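Local coordinates for putative surface anchored protein (Clostridium perfringens B, PDB 4NI6), which forms an Ig-like repeat domain in the shaft of a bacterial cell-surface adhesin, stabilised by an internal, autocatalytically generated Thr-Gln ester cross-link, at residues N103-E108 and K122-H127; N45-L50 and E72-E77; V33-D38 and Y98-N103; E17-V22 and N131-T136. One frame throughout, in Å; residues are numbered along the deposited sequence. Where two conformers were deposited one is given.

Contact 1: N103-E108 and K122-H127; sequences NAESVE and KQVVKH
Ala104 and Val125 form the central hydrogen-bonded pair: Ala104 N donates to Val125 O at 2.8 Å, and Val125 N returns the bond to Ala104 O at 2.9 Å. The non-hydrogen-bonded pairs Asn103–Lys126 and Glu105–Val124 flank it and place their side chains on the sheet face opposite to that of Ala104 and Val125. There Asn103 and Lys126 run side by side in the same direction, and the lysine NZ makes a weak hydrogen bond of 3.1 Å to Asn103 OD1. CG2 of Val124 rests on Glu105 CG at 3.9 Å. The extended chain of Lys122 passes obliquely over the carboxylate of Glu105, its CD 3.4 Å from Glu105 OE2, while the charged ends stay apart. Lys122 CD also lies 3.3 Å from Ser106 O, a buried carbonyl oxygen with no polar partner in the model. Ser106 is held twice by Gln123: its N donates to Gln123 O, and its OG, set between its own backbone N and carbonyl carbon by chi1 of 64°, accepts from Gln123 N (2.9 Å). The same OG donates to Glu108 O (2.7 Å), tying the corner at Val107 and Glu108 to strand 121-139. On its other edge strand 97-106 bonds to strand 47-57, Asn103 to Thr51 and Glu105 to Asn49. This antiparallel pairing, 169° between axes, belongs to one sheet of the Ig-like fold.

Contact 2: N45-L50 and E72-E77; sequences NEKYNL and EVTAVE
Tyr48 CB packs on Val73 CG2 at 3.9 Å in the antiparallel hairpin of strands 47-57 and 63-74, part of one sheet of the Ig-like fold. From CB the tyrosine CG stands anti to the carbonyl carbon (chi1 -68°), and the ring runs on past Ala75, whose CB meets Tyr48 CE1 obliquely at 4.0 Å. The other ring flank, at CD2, packs on Ser106 of the adjoining strand. At the tip, OH is hydrogen-bonded to Val43 N and Gln123 OE1, beyond the hairpin. The backbones of the same two residues form a hydrogen-bonded pair: Tyr48 N gives to Val73 O at 2.8 Å and Val73 N to Tyr48 O at 2.9 Å. Leu50 CB touches the same Val73 CG2, on the face that turns to the other sheet at Leu85 and Trp83. On the outer face Asn49 and Glu72 point the same way, amide and carboxylate planes 28° apart; their ND2–OE1 approach is too short to be trusted. Toward the open end of the hairpin, Ala75 N bonds to Glu46 O. The last bond is bent: Asn45 N reaches Ala75 O at 2.8 Å, from 43° above the carbonyl plane.

Contact 3: V33-D38 and Y98-N103; sequences VKDTID and YVVFEN
Asp35 OD2 and Glu102 OE1 lie only 2.7 Å apart, two acid groups reaching tip to tip across the core of the Ig-like beta sandwich. Their carboxylate planes are 17° apart, close to parallel. Strand 31-39 belongs to one sheet and strand 97-106 to the other; the two run in broadly the same direction, 43° between their short axes, which approach to 9.0 Å. At that spacing the backbones do not pair, and only side chains pointing inward from each strand meet: Asp35, Val33 and Ile37 from one, Val100 and Glu102 from the other. Glu102 bends at chi2 (-73°), and its CG lies 3.3 Å from Asp35 OD2. Val100 also faces Asp35 tip to tip, CG1 meeting OD2 at 3.5 Å, and thus gives the acid pair an apolar neighbour. Further along, Val33 CG1 and Val100 CG2 come within 4.5 Å, a loose contact.

The far oxygen of the aspartate, OD1, lies close to Gln135 OE1. Gln135 is joined through CD to Thr5 OG1, so the acid pair sits directly beside the Thr-Gln ester cross-link, and Thr5 itself packs against both Asp35 and Glu102. Leu85 and Leu50 add apolar cover around Glu102. Ile37 crosses the glutamate at about a right angle: its CG1 lies 3.8 Å from Glu102 CD and its CD1 3.7 Å from Glu102 OE1.

Contact 4: E17-V22 and N131-T136; sequences EKEALV and NDKAQT
Ala20 N donates to Thr136 O at 2.9 Å, 148° at the hydrogen, where strand 20-22 joins strand 121-139 in parallel in the mixed sheet of the Ig-like fold; just before Thr136 that long strand is interrupted by the 3-10 turn 133-135. Glu19, the residue ahead of the bond, and Lys133 carry most of the side-chain contact. Glu19 lies alongside Thr136, pointing the same way, with its CG 3.5 Å from Thr136 CG2. After a bend at chi2 (85°) the carboxylate meets the extended chain of Lys133: Glu19 OE2 is 3.5 Å from Lys133 CE. Lys133 CD also lies 3.8 Å from Glu17 C.

The turn is held from within. Asp132 OD1 accepts from Ala134 N, an Asx turn, with the donor above the carboxylate plane. Asp132 O is gripped twice, by Gln135 N and by Thr136 OG1 at 2.8 Å, the two donors arriving from opposite faces of the carbonyl plane. The other oxygen of Asp132, OD2, is hydrogen-bonded to His127. These bonds hold the turn that carries Gln135, whose CD is covalently linked to Thr5 OG1 in the ester cross-link, on the side of the turn away from Glu19. At the outer edge, Glu19 and Lys133 are joined through solvent instead of directly: one water donates to Glu19 OE1 at 2.7 Å and accepts from Lys133 NZ at 3.0 Å.

In the fold
From the N terminus, strand 3-9 supplies Thr5 for the ester bond before any contact opens. Contact 4 opens first, at 17-22, and closes last, at 131-136, so its loop encloses the other three. Within it contact 3 runs from 33-38 to 98-103, spanning the two sheets of the sandwich, and holds the hairpin of contact 2. Contact 1 follows in series, starting at Asn103, where contact 3 ends; none crosses another. Contacts 1 and 2 are adjacent, centres about 9 Å apart, through neighbouring strands of one sheet. Contact 4 lies at the opposite end, and Gln135 connects it to the core at contact 3.

Contact 1: N103-E108 and K122-H127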
loop_
_atom_site.group_PDB
_atom_site.type_symbol
_atom_site.label_atom_id
_atom_site.label_comp_id
_atom_site.label_asym_id
_atom_site.label_seq_id
_atom_site.Cartn_x
_atom_site.Cartn_y
_atom_site.Cartn_z
ATOM N N ASN A 103 -3.088 -3.409 4.464
ATOM C CA ASN A 103 -3.944 -4.266 5.272
ATOM C C ASN A 103 -5.004 -3.384 5.915
ATOM O O ASN A 103 -4.702 -2.482 6.693
ATOM C CB ASN A 103 -3.095 -4.894 6.331
ATOM C CG ASN A 103 -3.841 -5.925 7.139
ATOM O OD1 ASN A 103 -3.727 -7.123 6.899
ATOM N ND2 ASN A 103 -4.642 -5.460 8.084
ATOM N N ALA A 104 -6.270 -3.710 5.641
ATOM C CA ALA A 104 -7.411 -2.980 6.238
ATOM C C ALA A 104 -8.136 -3.925 7.192
ATOM O O ALA A 104 -8.570 -5.003 6.792
ATOM C CB ALA A 104 -8.390 -2.545 5.162
ATOM N N GLU A 105 -8.226 -3.522 8.443
ATOM C CA GLU A 105 -8.906 -4.322 9.453
ATOM C C GLU A 105 -10.045 -3.492 10.054
ATOM O O GLU A 105 -9.821 -2.399 10.571
ATOM C CB GLU A 105 -7.930 -4.684 10.565
ATOM C CG GLU A 105 -8.567 -5.462 11.722
ATOM C CD GLU A 105 -7.681 -5.469 12.946
ATOM O OE1 GLU A 105 -7.222 -4.388 13.386
ATOM O OE2 GLU A 105 -7.429 -6.568 13.462
ATOM N N SER A 106 -11.267 -4.028 10.084
ATOM C CA SER A 106 -12.364 -3.220 10.635
ATOM C C SER A 106 -12.143 -2.949 12.120
ATOM O O SER A 106 -11.574 -3.784 12.838
ATOM C CB SER A 106 -13.720 -3.870 10.372
ATOM O OG SER A 106 -13.858 -5.129 11.041
ATOM N N VAL A 107 -12.637 -1.794 12.585
ATOM C CA VAL A 107 -12.573 -1.449 13.988
ATOM C C VAL A 107 -13.553 -2.303 14.818
ATOM O O VAL A 107 -13.218 -2.760 15.915
ATOM C CB VAL A 107 -12.863 0.051 14.202
ATOM C CG1 VAL A 107 -12.979 0.389 15.684
ATOM C CG2 VAL A 107 -11.761 0.894 13.549
ATOM N N GLU A 108 -14.739 -2.512 14.257
ATOM C CA GLU A 108 -15.798 -3.304 14.892
ATOM C C GLU A 108 -15.759 -4.756 14.425
ATOM O O GLU A 108 -15.266 -5.059 13.334
ATOM C CB GLU A 108 -17.158 -2.694 14.557
ATOM C CG GLU A 108 -17.274 -1.217 14.875
ATOM C CD GLU A 108 -17.304 -0.940 16.359
ATOM O OE1 GLU A 108 -17.076 0.226 16.742
ATOM O OE2 GLU A 108 -17.616 -1.872 17.135
ATOM N N LYS A 122 -13.186 -9.293 13.315
ATOM C CA LYS A 122 -13.006 -8.108 12.462
ATOM C C LYS A 122 -12.813 -8.549 10.994
ATOM O O LYS A 122 -12.218 -9.600 10.729
ATOM C CB LYS A 122 -11.795 -7.265 12.938
ATOM C CG LYS A 122 -11.864 -6.730 14.379
ATOM C CD LYS A 122 -10.532 -6.125 14.864
ATOM C CE LYS A 122 -10.543 -5.800 16.363
ATOM N NZ LYS A 122 -9.298 -5.187 16.919
ATOM N N GLN A 123 -13.409 -7.811 10.060
ATOM C CA GLN A 123 -13.167 -8.030 8.635
ATOM C C GLN A 123 -11.751 -7.563 8.292
ATOM O O GLN A 123 -11.403 -6.418 8.575
ATOM C CB GLN A 123 -14.153 -7.231 7.788
ATOM C CG GLN A 123 -13.985 -7.553 6.308
ATOM C CD GLN A 123 -14.905 -6.760 5.424
ATOM O OE1 GLN A 123 -15.306 -5.654 5.750
ATOM N NE2 GLN A 123 -15.189 -7.298 4.265
ATOM N N VAL A 124 -10.937 -8.453 7.736
ATOM C CA VAL A 124 -9.567 -8.102 7.296
ATOM C C VAL A 124 -9.554 -8.323 5.808
ATOM O O VAL A 124 -9.839 -9.409 5.322
ATOM C CB VAL A 124 -8.539 -9.010 7.996
ATOM C CG1 VAL A 124 -7.162 -8.818 7.369
ATOM C CG2 VAL A 124 -8.493 -8.695 9.486
ATOM N N VAL A 125 -9.110 -7.296 5.090
ATOM C CA VAL A 125 -8.929 -7.378 3.650
ATOM C C VAL A 125 -7.562 -6.764 3.353
ATOM O O VAL A 125 -7.208 -5.688 3.850
ATOM C CB VAL A 125 -10.037 -6.602 2.914
ATOM C CG1 VAL A 125 -9.938 -6.800 1.417
ATOM C CG2 VAL A 125 -11.414 -7.088 3.391
ATOM N N LYS A 126 -6.756 -7.501 2.610
ATOM C CA LYS A 126 -5.377 -7.087 2.438
ATOM C C LYS A 126 -4.891 -7.250 1.014
ATOM O O LYS A 126 -5.503 -7.948 0.216
ATOM C CB LYS A 126 -4.512 -7.851 3.407
ATOM C CG LYS A 126 -4.368 -9.318 3.087
ATOM C CD LYS A 126 -3.786 -10.067 4.274
ATOM C CE LYS A 126 -4.612 -9.832 5.525
ATOM N NZ LYS A 126 -3.896 -10.253 6.763
ATOM N N HIS A 127 -3.803 -6.563 0.690
ATOM C CA HIS A 127 -3.128 -6.753 -0.588
ATOM C C HIS A 127 -1.639 -6.623 -0.363
ATOM O O HIS A 127 -1.117 -5.519 -0.147
ATOM C CB HIS A 127 -3.604 -5.722 -1.592
ATOM C CG HIS A 127 -3.092 -5.963 -3.000
ATOM N ND1 HIS A 127 -3.445 -7.015 -3.745
ATOM C CD2 HIS A 127 -2.140 -5.284 -3.730
ATOM C CE1 HIS A 127 -2.761 -7.011 -4.898
ATOM N NE2 HIS A 127 -1.943 -5.953 -4.881
HETATM O O HOH W 1 -11.047 -2.635 17.112
#

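Contact 2: N45-L50 and E72-E77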
loop_
_atom_site.group_PDB
_atom_site.type_symbol
_atom_site.label_atom_id
_atom_site.label_comp_id
_atom_site.label_asym_id
_atom_site.label_seq_id
_atom_site.Cartn_x
_atom_site.Cartn_y
_atom_site.Cartn_z
ATOM N N ASN A 45 -19.861 2.676 5.667
ATOM C CA ASN A 45 -19.875 3.563 6.808
ATOM C C ASN A 45 -19.079 3.073 7.984
ATOM O O ASN A 45 -19.036 3.740 9.018
ATOM C CB ASN A 45 -21.301 3.957 7.197
ATOM C CG ASN A 45 -22.060 4.496 6.019
ATOM O OD1 ASN A 45 -21.600 5.416 5.343
ATOM N ND2 ASN A 45 -23.217 3.897 5.733
ATOM N N GLU A 46 -18.430 1.922 7.844
ATOM C CA GLU A 46 -17.634 1.358 8.914
ATOM C C GLU A 46 -16.180 1.865 8.861
ATOM O O GLU A 46 -15.595 2.010 7.760
ATOM C CB GLU A 46 -17.635 -0.185 8.852
ATOM C CG GLU A 46 -18.947 -0.805 9.288
ATOM C CD GLU A 46 -19.251 -0.600 10.750
ATOM O OE1 GLU A 46 -18.378 -0.549 11.630
ATOM O OE2 GLU A 46 -20.422 -0.815 11.045
ATOM N N LYS A 47 -15.582 2.032 10.033
ATOM C CA LYS A 47 -14.165 2.432 10.142
ATOM C C LYS A 47 -13.251 1.219 10.081
ATOM O O LYS A 47 -13.584 0.128 10.619
ATOM C CB LYS A 47 -13.929 3.148 11.471
ATOM C CG LYS A 47 -14.604 4.501 11.573
ATOM C CD LYS A 47 -14.121 5.351 12.739
ATOM C CE LYS A 47 -14.396 4.694 14.086
ATOM N NZ LYS A 47 -14.237 5.644 15.225
ATOM N N TYR A 48 -12.083 1.436 9.464
ATOM C CA TYR A 48 -11.018 0.430 9.324
ATOM C C TYR A 48 -9.689 1.035 9.729
ATOM O O TYR A 48 -9.482 2.231 9.531
ATOM C CB TYR A 48 -10.901 -0.067 7.872
ATOM C CG TYR A 48 -12.099 -0.875 7.415
ATOM C CD1 TYR A 48 -13.304 -0.245 7.067
ATOM C CD2 TYR A 48 -11.998 -2.242 7.257
ATOM C CE1 TYR A 48 -14.431 -0.990 6.707
ATOM C CE2 TYR A 48 -13.111 -2.997 6.917
ATOM C CZ TYR A 48 -14.303 -2.354 6.604
ATOM O OH TYR A 48 -15.457 -3.078 6.302
ATOM N N ASN A 49 -8.861 0.226 10.378
ATOM C CA ASN A 49 -7.463 0.566 10.574
ATOM C C ASN A 49 -6.722 0.147 9.298
ATOM O O ASN A 49 -6.639 -1.041 8.987
ATOM C CB ASN A 49 -6.889 -0.273 11.726
ATOM C CG ASN A 49 -7.798 -0.371 12.976
ATOM O OD1 ASN A 49 -8.052 -1.477 13.511
ATOM N ND2 ASN A 49 -8.174 0.758 13.525
ATOM N N LEU A 50 -6.122 1.116 8.590
ATOM C CA LEU A 50 -5.372 0.838 7.357
ATOM C C LEU A 50 -3.887 0.920 7.663
ATOM O O LEU A 50 -3.401 1.997 8.037
ATOM C CB LEU A 50 -5.762 1.840 6.278
ATOM C CG LEU A 50 -5.012 1.641 4.947
ATOM C CD1 LEU A 50 -5.386 0.329 4.281
ATOM C CD2 LEU A 50 -5.226 2.805 3.993
ATOM N N GLU A 72 -6.699 5.710 10.471
ATOM C CA GLU A 72 -8.098 5.286 10.449
ATOM C C GLU A 72 -8.792 5.838 9.219
ATOM O O GLU A 72 -8.608 7.009 8.849
ATOM C CB GLU A 72 -8.851 5.753 11.700
ATOM C CG GLU A 72 -8.297 5.212 12.999
ATOM C CD GLU A 72 -8.965 3.938 13.466
ATOM O OE1 GLU A 72 -8.992 2.953 12.697
ATOM O OE2 GLU A 72 -9.248 3.862 14.676
ATOM N N VAL A 73 -9.450 4.939 8.499
ATOM C CA VAL A 73 -10.184 5.282 7.289
ATOM C C VAL A 73 -11.625 4.762 7.445
ATOM O O VAL A 73 -11.884 3.939 8.303
ATOM C CB VAL A 73 -9.504 4.674 6.016
ATOM C CG1 VAL A 73 -8.102 5.270 5.783
ATOM C CG2 VAL A 73 -9.433 3.149 6.118
ATOM N N THR A 74 -12.517 5.224 6.594
ATOM C CA THR A 74 -13.903 4.773 6.672
ATOM C C THR A 74 -14.333 4.385 5.274
ATOM O O THR A 74 -14.146 5.163 4.312
ATOM C CB THR A 74 -14.818 5.879 7.259
ATOM O OG1 THR A 74 -14.277 6.347 8.494
ATOM C CG2 THR A 74 -16.247 5.363 7.506
ATOM N N ALA A 75 -15.065 3.266 5.172
ATOM C CA ALA A 75 -15.636 2.870 3.900
ATOM C C ALA A 75 -16.859 3.747 3.630
ATOM O O ALA A 75 -17.687 3.982 4.549
ATOM C CB ALA A 75 -16.010 1.385 3.877
ATOM N N VAL A 76 -17.064 4.120 2.382
ATOM C CA VAL A 76 -18.196 4.956 2.016
ATOM C C VAL A 76 -19.335 4.075 1.450
ATOM O O VAL A 76 -19.434 2.900 1.812
ATOM C CB VAL A 76 -17.794 6.113 1.089
ATOM C CG1 VAL A 76 -16.785 7.014 1.783
ATOM C CG2 VAL A 76 -17.264 5.594 -0.231
ATOM N N GLU A 77 -20.146 4.627 0.539
ATOM C CA GLU A 77 -21.370 3.995 0.037
ATOM C C GLU A 77 -21.104 2.630 -0.589
ATOM O O GLU A 77 -20.129 2.458 -1.353
ATOM C CB GLU A 77 -22.054 4.908 -0.990
ATOM C CG GLU A 77 -22.578 6.227 -0.438
ATOM C CD GLU A 77 -21.607 7.374 -0.623
ATOM O OE1 GLU A 77 -20.418 7.090 -0.841
ATOM O OE2 GLU A 77 -22.048 8.548 -0.647
#

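Contact 3: V33-D38 and Y98-N103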
loop_
_atom_site.group_PDB
_atom_site.type_symbol
_atom_site.label_atom_id
_atom_site.label_comp_id
_atom_site.label_asym_id
_atom_site.label_seq_id
_atom_site.Cartn_x
_atom_site.Cartn_y
_atom_site.Cartn_z
ATOM N N VAL A 33 6.560 8.895 -1.354
ATOM C CA VAL A 33 5.879 7.657 -1.729
ATOM C C VAL A 33 4.461 7.701 -1.179
ATOM O O VAL A 33 4.260 7.893 0.015
ATOM C CB VAL A 33 6.589 6.419 -1.155
ATOM C CG1 VAL A 33 5.863 5.126 -1.556
ATOM C CG2 VAL A 33 8.032 6.376 -1.633
ATOM N N LYS A 34 3.503 7.625 -2.088
ATOM C CA LYS A 34 2.088 7.624 -1.734
ATOM C C LYS A 34 1.456 6.379 -2.340
ATOM O O LYS A 34 2.041 5.702 -3.197
ATOM C CB LYS A 34 1.382 8.863 -2.305
ATOM C CG LYS A 34 1.822 10.183 -1.711
ATOM C CD LYS A 34 1.090 11.337 -2.371
ATOM C CE LYS A 34 1.905 12.620 -2.290
ATOM N NZ LYS A 34 1.035 13.826 -2.248
ATOM N N ASP A 35 0.323 5.953 -1.794
ATOM C CA ASP A 35 -0.360 4.783 -2.325
ATOM C C ASP A 35 -1.864 5.054 -2.377
ATOM O O ASP A 35 -2.417 5.677 -1.459
ATOM C CB ASP A 35 -0.123 3.583 -1.397
ATOM C CG ASP A 35 -0.443 2.245 -2.047
ATOM O OD1 ASP A 35 0.138 1.996 -3.138
ATOM O OD2 ASP A 35 -1.192 1.416 -1.473
ATOM N N THR A 36 -2.449 4.721 -3.512
ATOM C CA THR A 36 -3.910 4.781 -3.678
ATOM C C THR A 36 -4.505 3.387 -3.536
ATOM O O THR A 36 -4.005 2.422 -4.124
ATOM C CB THR A 36 -4.250 5.360 -5.050
ATOM O OG1 THR A 36 -3.679 6.672 -5.122
ATOM C CG2 THR A 36 -5.714 5.491 -5.260
ATOM N N ILE A 37 -5.566 3.269 -2.729
ATOM C CA ILE A 37 -6.206 1.980 -2.394
ATOM C C ILE A 37 -7.664 1.986 -2.865
ATOM O O ILE A 37 -8.457 2.826 -2.411
ATOM C CB ILE A 37 -6.167 1.718 -0.863
ATOM C CG1 ILE A 37 -4.745 1.818 -0.262
ATOM C CG2 ILE A 37 -6.783 0.348 -0.554
ATOM C CD1 ILE A 37 -4.352 3.208 0.196
ATOM N N ASP A 38 -7.918 1.200 -3.904
ATOM C CA ASP A 38 -9.290 0.978 -4.359
ATOM C C ASP A 38 -9.871 -0.249 -3.689
ATOM O O ASP A 38 -9.357 -1.351 -3.843
ATOM C CB ASP A 38 -9.289 0.796 -5.868
ATOM C CG ASP A 38 -8.833 2.044 -6.594
ATOM O OD1 ASP A 38 -9.397 3.123 -6.322
ATOM O OD2 ASP A 38 -7.787 1.993 -7.281
ATOM N N TYR A 98 11.228 -1.542 -4.299
ATOM C CA TYR A 98 10.360 -1.460 -3.119
ATOM C C TYR A 98 8.926 -1.701 -3.522
ATOM O O TYR A 98 8.495 -1.289 -4.564
ATOM C CB TYR A 98 10.445 -0.079 -2.459
ATOM C CG TYR A 98 11.873 0.289 -2.054
ATOM C CD1 TYR A 98 12.780 0.871 -2.976
ATOM C CD2 TYR A 98 12.334 0.019 -0.795
ATOM C CE1 TYR A 98 14.126 1.100 -2.647
ATOM C CE2 TYR A 98 13.664 0.229 -0.460
ATOM C CZ TYR A 98 14.535 0.799 -1.377
ATOM O OH TYR A 98 15.822 1.086 -1.012
ATOM N N VAL A 99 8.154 -2.332 -2.626
ATOM C CA VAL A 99 6.733 -2.618 -2.869
ATOM C C VAL A 99 5.888 -2.220 -1.666
ATOM O O VAL A 99 6.308 -2.353 -0.535
ATOM C CB VAL A 99 6.549 -4.106 -3.260
ATOM C CG1 VAL A 99 6.940 -5.056 -2.127
ATOM C CG2 VAL A 99 5.133 -4.415 -3.750
ATOM N N VAL A 100 4.697 -1.725 -1.982
ATOM C CA VAL A 100 3.730 -1.349 -0.941
ATOM C C VAL A 100 2.739 -2.462 -0.655
ATOM O O VAL A 100 2.199 -3.050 -1.594
ATOM C CB VAL A 100 2.955 -0.088 -1.323
ATOM C CG1 VAL A 100 1.929 0.283 -0.249
ATOM C CG2 VAL A 100 3.900 1.088 -1.566
ATOM N N PHE A 101 2.649 -2.802 0.630
ATOM C CA PHE A 101 1.625 -3.707 1.158
ATOM C C PHE A 101 0.542 -2.869 1.862
ATOM O O PHE A 101 0.844 -1.856 2.497
ATOM C CB PHE A 101 2.266 -4.597 2.189
ATOM C CG PHE A 101 3.097 -5.730 1.651
ATOM C CD1 PHE A 101 3.364 -5.891 0.298
ATOM C CD2 PHE A 101 3.643 -6.646 2.547
ATOM C CE1 PHE A 101 4.149 -6.938 -0.160
ATOM C CE2 PHE A 101 4.423 -7.709 2.097
ATOM C CZ PHE A 101 4.685 -7.847 0.745
ATOM N N GLU A 102 -0.721 -3.344 1.827
ATOM C CA GLU A 102 -1.830 -2.683 2.546
ATOM C C GLU A 102 -2.699 -3.728 3.240
ATOM O O GLU A 102 -2.902 -4.814 2.701
ATOM C CB GLU A 102 -2.718 -1.929 1.568
ATOM C CG GLU A 102 -2.077 -0.732 0.900
ATOM C CD GLU A 102 -1.866 0.497 1.786
ATOM O OE1 GLU A 102 -1.287 1.503 1.272
ATOM O OE2 GLU A 102 -2.116 0.455 2.998
ATOM N N ASN A 103 -3.088 -3.409 4.464
ATOM C CA ASN A 103 -3.944 -4.266 5.272
ATOM C C ASN A 103 -5.004 -3.384 5.915
ATOM O O ASN A 103 -4.702 -2.482 6.693
ATOM C CB ASN A 103 -3.095 -4.894 6.331
ATOM C CG ASN A 103 -3.841 -5.925 7.139
ATOM O OD1 ASN A 103 -3.727 -7.123 6.899
ATOM N ND2 ASN A 103 -4.642 -5.460 8.084
#

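Contact 4: E17-V22 and N131-T136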
loop_
_atom_site.group_PDB
_atom_site.type_symbol
_atom_site.label_atom_id
_atom_site.label_comp_id
_atom_site.label_asym_id
_atom_site.label_seq_id
_atom_site.Cartn_x
_atom_site.Cartn_y
_atom_site.Cartn_z
ATOM N N GLU A 17 1.673 -3.548 -15.412
ATOM C CA GLU A 17 2.731 -3.991 -16.301
ATOM C C GLU A 17 4.064 -3.272 -16.160
ATOM O O GLU A 17 5.016 -3.665 -16.811
ATOM C CB GLU A 17 2.275 -3.976 -17.751
ATOM C CG GLU A 17 1.942 -2.607 -18.296
ATOM C CD GLU A 17 1.670 -2.681 -19.786
ATOM O OE1 GLU A 17 2.139 -3.648 -20.435
ATOM O OE2 GLU A 17 0.918 -1.833 -20.295
ATOM N N LYS A 18 4.155 -2.254 -15.308
ATOM C CA LYS A 18 5.416 -1.488 -15.212
ATOM C C LYS A 18 5.514 -0.811 -13.862
ATOM O O LYS A 18 4.641 -0.024 -13.486
ATOM C CB LYS A 18 5.507 -0.438 -16.341
ATOM C CG LYS A 18 6.771 0.423 -16.354
ATOM C CD LYS A 18 6.616 1.561 -17.357
ATOM C CE LYS A 18 7.817 2.500 -17.354
ATOM N NZ LYS A 18 7.683 3.561 -18.395
ATOM N N GLU A 19 6.579 -1.121 -13.128
ATOM C CA GLU A 19 6.859 -0.475 -11.852
ATOM C C GLU A 19 7.008 1.037 -12.039
ATOM O O GLU A 19 7.435 1.503 -13.109
ATOM C CB GLU A 19 8.171 -1.035 -11.258
ATOM C CG GLU A 19 8.237 -2.537 -11.026
ATOM C CD GLU A 19 8.651 -3.375 -12.224
ATOM O OE1 GLU A 19 8.756 -2.860 -13.379
ATOM O OE2 GLU A 19 8.931 -4.577 -11.961
ATOM N N ALA A 20 6.690 1.802 -10.999
ATOM C CA ALA A 20 7.011 3.249 -10.990
ATOM C C ALA A 20 8.522 3.430 -10.978
ATOM O O ALA A 20 9.190 2.907 -10.103
ATOM C CB ALA A 20 6.426 3.902 -9.758
ATOM N N LEU A 21 9.045 4.166 -11.951
ATOM C CA LEU A 21 10.476 4.388 -12.015
ATOM C C LEU A 21 10.873 5.760 -11.458
ATOM O O LEU A 21 10.242 6.787 -11.739
ATOM C CB LEU A 21 10.947 4.274 -13.471
ATOM C CG LEU A 21 10.797 2.900 -14.119
ATOM C CD1 LEU A 21 11.291 2.885 -15.552
ATOM C CD2 LEU A 21 11.431 1.790 -13.299
ATOM N N VAL A 22 11.874 5.726 -10.598
ATOM C CA VAL A 22 12.506 6.948 -10.106
ATOM C C VAL A 22 13.902 7.063 -10.698
ATOM O O VAL A 22 14.693 6.139 -10.559
ATOM C CB VAL A 22 12.637 6.920 -8.556
ATOM C CG1 VAL A 22 13.270 8.214 -8.053
ATOM C CG2 VAL A 22 11.291 6.684 -7.883
ATOM N N ASN A 131 4.926 -9.242 -5.902
ATOM C CA ASN A 131 5.026 -9.323 -7.352
ATOM C C ASN A 131 4.096 -8.357 -8.098
ATOM O O ASN A 131 4.053 -8.361 -9.327
ATOM C CB ASN A 131 4.846 -10.773 -7.847
ATOM C CG ASN A 131 5.882 -11.732 -7.277
ATOM O OD1 ASN A 131 5.544 -12.793 -6.744
ATOM N ND2 ASN A 131 7.134 -11.363 -7.374
ATOM N N ASP A 132 3.319 -7.551 -7.371
ATOM C CA ASP A 132 2.388 -6.644 -8.023
ATOM C C ASP A 132 3.097 -5.361 -8.468
ATOM O O ASP A 132 3.421 -4.504 -7.640
ATOM C CB ASP A 132 1.202 -6.313 -7.088
ATOM C CG ASP A 132 0.196 -5.374 -7.729
ATOM O OD1 ASP A 132 0.373 -4.978 -8.902
ATOM O OD2 ASP A 132 -0.851 -5.107 -7.079
ATOM N N LYS A 133 3.349 -5.235 -9.773
ATOM C CA LYS A 133 4.070 -4.079 -10.284
ATOM C C LYS A 133 3.372 -2.758 -10.007
ATOM O O LYS A 133 4.029 -1.707 -9.967
ATOM C CB LYS A 133 4.418 -4.235 -11.769
ATOM C CG LYS A 133 5.324 -5.421 -12.034
ATOM C CD LYS A 133 5.651 -5.541 -13.516
ATOM C CE LYS A 133 6.750 -6.562 -13.755
ATOM N NZ LYS A 133 7.011 -6.796 -15.203
ATOM N N ALA A 134 2.030 -2.787 -9.895
ATOM C CA ALA A 134 1.318 -1.547 -9.658
ATOM C C ALA A 134 1.670 -0.938 -8.305
ATOM O O ALA A 134 1.483 0.261 -8.110
ATOM C CB ALA A 134 -0.196 -1.728 -9.796
ATOM N N GLN A 135 2.106 -1.781 -7.378
ATOM C CA GLN A 135 2.494 -1.390 -6.025
ATOM C C GLN A 135 3.986 -1.169 -5.858
ATOM O O GLN A 135 4.463 -0.973 -4.747
ATOM C CB GLN A 135 2.029 -2.461 -5.004
ATOM C CG GLN A 135 0.535 -2.695 -5.006
ATOM C CD GLN A 135 -0.239 -1.565 -4.370
ATOM O OE1 GLN A 135 0.217 -0.473 -4.090
ATOM N N THR A 136 4.746 -1.306 -6.966
ATOM C CA THR A 136 6.195 -1.392 -6.913
ATOM C C THR A 136 6.845 -0.146 -7.537
ATOM O O THR A 136 6.367 0.370 -8.510
ATOM C CB THR A 136 6.662 -2.666 -7.649
ATOM O OG1 THR A 136 6.029 -3.800 -7.073
ATOM C CG2 THR A 136 8.158 -2.920 -7.538
HETATM O O HOH W 2 8.578 -4.286 -15.692
#